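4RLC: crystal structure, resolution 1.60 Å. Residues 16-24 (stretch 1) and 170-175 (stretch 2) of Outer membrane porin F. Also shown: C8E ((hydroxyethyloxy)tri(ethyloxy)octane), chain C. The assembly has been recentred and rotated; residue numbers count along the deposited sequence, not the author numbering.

Stretch 1, residues 16-24: QGQNSVEIE
Stretch 2 (170-175) GVGFNF

Residues 21-24 and 170-174 of this porin are neighbouring antiparallel strands, their N-to-C directions 150° apart and their axes 4.7 Å apart at closest approach. The register is fixed by three bridges: Glu-22 with Asn-174 and Glu-24 with Gly-172 are non-hydrogen-bonded pairs, and Ile-23 with Phe-173 is the hydrogen-bonded pair between them. Backbone angles are extended throughout, from -109/127 at Asn-174 to -161/176 at Gly-172.

Two reciprocal pairs of backbone hydrogen bonds satisfy the groups that face across the seam. Ile-23 N donates to Phe-173 O at 3.0 Å (157°), and Phe-173 N to Ile-23 O at 2.9 Å (158°). One step beyond the last bridge, Val-21 N reaches Phe-175 O at 2.9 Å (172°) and Phe-175 N returns to Val-21 O at 2.9 Å (165°); in the first of these the acceptor, Phe-175 O, is an oxygen of the C-terminal carboxylate. Between these rungs, CA-H groups approach the same carbonyls: Asn-174 CA lies 3.2 Å from Val-21 O and Glu-22 CA 3.2 Å from Phe-173 O, both with 148° at the hydrogen.

Ahead of the strand, a type II turn runs from Gly-17 to Ser-20, with Gln-18 at -51/135 and Asn-19 at 79/0. Gly-17 O accepts twice, from Ser-20 N at 3.0 Å and from Ser-20 OG at 2.7 Å. With its p rotamer (chi1 70°), Ser-20 also turns OG to Asn-174.

Asn-174 (chi1 t, chi2 -60°) is the polar hub, on the sheet face shared with Glu-22 and Glu-24. Its ND2 donates to Glu-22 OE2 at 2.9 Å, nearly linear at 175°, and to Ser-20 OG at 3.1 Å and a more bent 146°. Glu-22 (m, t, chi3 -5°) thus brings its carboxylate back to the partner strand. Asn-174 OD1, by contrast, is buried without a partner in the model; Gln-16 CA, 3.4 Å away, is merely in contact. Both carboxylate oxygens of Glu-24 (t, t, chi3 -35°) are satisfied elsewhere in the structure. An ideal CB on Gly-170 would sit 2.7 Å from Glu-24 OE2, a clash.

The apolar contacts centre on Phe-175, whose CA-to-CB bond points away while chi1 50° (p) and chi2 -79° bring the ring back. Val-21 CB lies 4.0 Å from the ring centroid, 29° off the normal, a CH-pi contact over the face; Val-21 CG1 is 3.5 Å from Phe-175 CZ. Ile-23 CG1 meets the ring edge, 3.7 Å from Phe-175 CE1.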

# COMPACT_ATOMS: atom_id res chain seq x y z
N GLN A 16 -16.88 11.61 -0.68
CA GLN A 16 -15.42 11.59 -0.28
C GLN A 16 -15.20 12.66 0.80
O GLN A 16 -16.14 13.21 1.32
CB GLN A 16 -14.52 11.90 -1.49
CG GLN A 16 -14.50 10.84 -2.57
CD GLN A 16 -13.80 11.35 -3.80
OE1 GLN A 16 -12.77 12.00 -3.71
NE2 GLN A 16 -14.33 11.06 -4.92
N GLY A 17 -13.96 12.93 1.13
CA GLY A 17 -13.63 13.94 2.10
C GLY A 17 -13.56 13.38 3.52
O GLY A 17 -13.59 12.14 3.78
N GLN A 18 -13.43 14.30 4.46
CA GLN A 18 -13.29 13.96 5.86
C GLN A 18 -14.37 13.00 6.33
O GLN A 18 -15.51 13.16 5.97
CB GLN A 18 -13.34 15.24 6.75
CG GLN A 18 -13.16 14.99 8.24
CD GLN A 18 -13.01 16.30 9.07
OE1 GLN A 18 -13.58 17.31 8.72
NE2 GLN A 18 -12.32 16.24 10.17
N ASN A 19 -13.94 12.00 7.05
CA ASN A 19 -14.83 10.95 7.63
C ASN A 19 -15.25 9.87 6.63
O ASN A 19 -16.00 8.97 6.96
CB ASN A 19 -16.07 11.60 8.27
CG ASN A 19 -16.70 10.74 9.31
OD1 ASN A 19 -16.02 10.04 10.08
ND2 ASN A 19 -18.03 10.76 9.34
N SER A 20 -14.80 9.95 5.38
CA SER A 20 -15.11 8.90 4.44
C SER A 20 -14.16 7.70 4.64
O SER A 20 -13.09 7.83 5.26
CB SER A 20 -15.08 9.40 2.99
OG SER A 20 -13.75 9.69 2.58
N VAL A 21 -14.59 6.53 4.18
CA VAL A 21 -13.83 5.29 4.24
C VAL A 21 -13.58 4.75 2.86
O VAL A 21 -14.42 4.90 1.98
CB VAL A 21 -14.54 4.22 5.10
CG1 VAL A 21 -13.76 2.91 5.09
CG2 VAL A 21 -14.62 4.72 6.52
N GLU A 22 -12.43 4.11 2.65
CA GLU A 22 -12.08 3.49 1.40
C GLU A 22 -11.67 2.06 1.61
O GLU A 22 -10.97 1.74 2.59
CB GLU A 22 -10.90 4.24 0.67
CG GLU A 22 -11.40 5.45 0.01
CD GLU A 22 -10.37 6.28 -0.76
OE1 GLU A 22 -9.15 6.00 -0.75
OE2 GLU A 22 -10.88 7.23 -1.34
N ILE A 23 -12.18 1.18 0.77
CA ILE A 23 -11.71 -0.17 0.69
C ILE A 23 -11.05 -0.36 -0.66
O ILE A 23 -11.58 0.07 -1.67
CB ILE A 23 -12.89 -1.14 0.70
CG1 ILE A 23 -13.78 -0.80 1.87
CG2 ILE A 23 -12.41 -2.57 0.74
CD1 ILE A 23 -13.16 -1.14 3.11
N GLU A 24 -9.90 -1.03 -0.65
CA GLU A 24 -9.06 -1.14 -1.88
C GLU A 24 -8.49 -2.50 -2.06
O GLU A 24 -8.17 -3.18 -1.03
CB GLU A 24 -7.90 -0.11 -1.76
CG GLU A 24 -6.97 -0.07 -2.95
CD GLU A 24 -5.89 1.00 -2.75
OE1 GLU A 24 -6.20 2.04 -2.14
OE2 GLU A 24 -4.74 0.78 -3.19
N GLY A 170 -4.02 -0.38 -8.07
CA GLY A 170 -5.09 -0.75 -7.14
C GLY A 170 -6.41 -0.15 -7.59
O GLY A 170 -6.50 0.67 -8.48
N VAL A 171 -7.50 -0.66 -6.97
CA VAL A 171 -8.80 -0.15 -7.28
C VAL A 171 -9.55 -0.08 -5.95
O VAL A 171 -9.21 -0.83 -5.03
CB VAL A 171 -9.56 -1.05 -8.26
CG1 VAL A 171 -8.76 -1.28 -9.50
CG2 VAL A 171 -9.89 -2.40 -7.72
N GLY A 172 -10.45 0.85 -5.86
CA GLY A 172 -11.21 0.97 -4.60
C GLY A 172 -12.49 1.70 -4.67
O GLY A 172 -12.88 2.22 -5.71
N PHE A 173 -13.18 1.71 -3.51
CA PHE A 173 -14.47 2.30 -3.38
C PHE A 173 -14.48 3.15 -2.08
O PHE A 173 -13.99 2.72 -1.02
CB PHE A 173 -15.49 1.11 -3.24
CG PHE A 173 -16.87 1.51 -2.96
CD1 PHE A 173 -17.65 2.09 -3.92
CD2 PHE A 173 -17.41 1.23 -1.70
CE1 PHE A 173 -18.98 2.45 -3.65
CE2 PHE A 173 -18.75 1.57 -1.45
CZ PHE A 173 -19.50 2.20 -2.42
N ASN A 174 -14.94 4.37 -2.22
CA ASN A 174 -15.05 5.36 -1.17
C ASN A 174 -16.49 5.57 -0.84
O ASN A 174 -17.37 5.82 -1.71
CB ASN A 174 -14.37 6.69 -1.61
CG ASN A 174 -14.48 7.79 -0.56
OD1 ASN A 174 -15.57 8.21 -0.17
ND2 ASN A 174 -13.35 8.28 -0.16
N PHE A 175 -16.79 5.44 0.44
CA PHE A 175 -18.16 5.64 0.92
C PHE A 175 -18.16 6.59 2.13
O PHE A 175 -17.22 6.72 2.89
CB PHE A 175 -18.89 4.31 1.21
CG PHE A 175 -18.15 3.36 2.07
CD1 PHE A 175 -17.13 2.58 1.52
CD2 PHE A 175 -18.39 3.28 3.44
CE1 PHE A 175 -16.38 1.74 2.30
CE2 PHE A 175 -17.65 2.43 4.23
CZ PHE A 175 -16.64 1.65 3.66
OXT PHE A 175 -19.17 7.30 2.31
C1 C8E C . -3.53 -8.77 9.02
C2 C8E C . -4.17 -7.43 9.29
C3 C8E C . -5.36 -7.11 8.38
C4 C8E C . -5.26 -5.65 7.97
C5 C8E C . -6.42 -5.12 7.13
C6 C8E C . -6.82 -5.95 5.93
C7 C8E C . -7.68 -5.09 5.02
C8 C8E C . -8.27 -5.83 3.82
O9 C8E C . -9.49 -5.15 3.44
C10 C8E C . -9.81 -5.03 2.04
C11 C8E C . -10.60 -6.23 1.51
O12 C8E C . -11.16 -5.99 0.20
C13 C8E C . -10.27 -6.18 -0.90
C14 C8E C . -10.06 -7.67 -1.20
O15 C8E C . -8.67 -7.92 -1.44
C16 C8E C . -8.38 -9.18 -2.04
C17 C8E C . -7.25 -8.95 -3.01
O18 C8E C . -6.44 -10.11 -3.11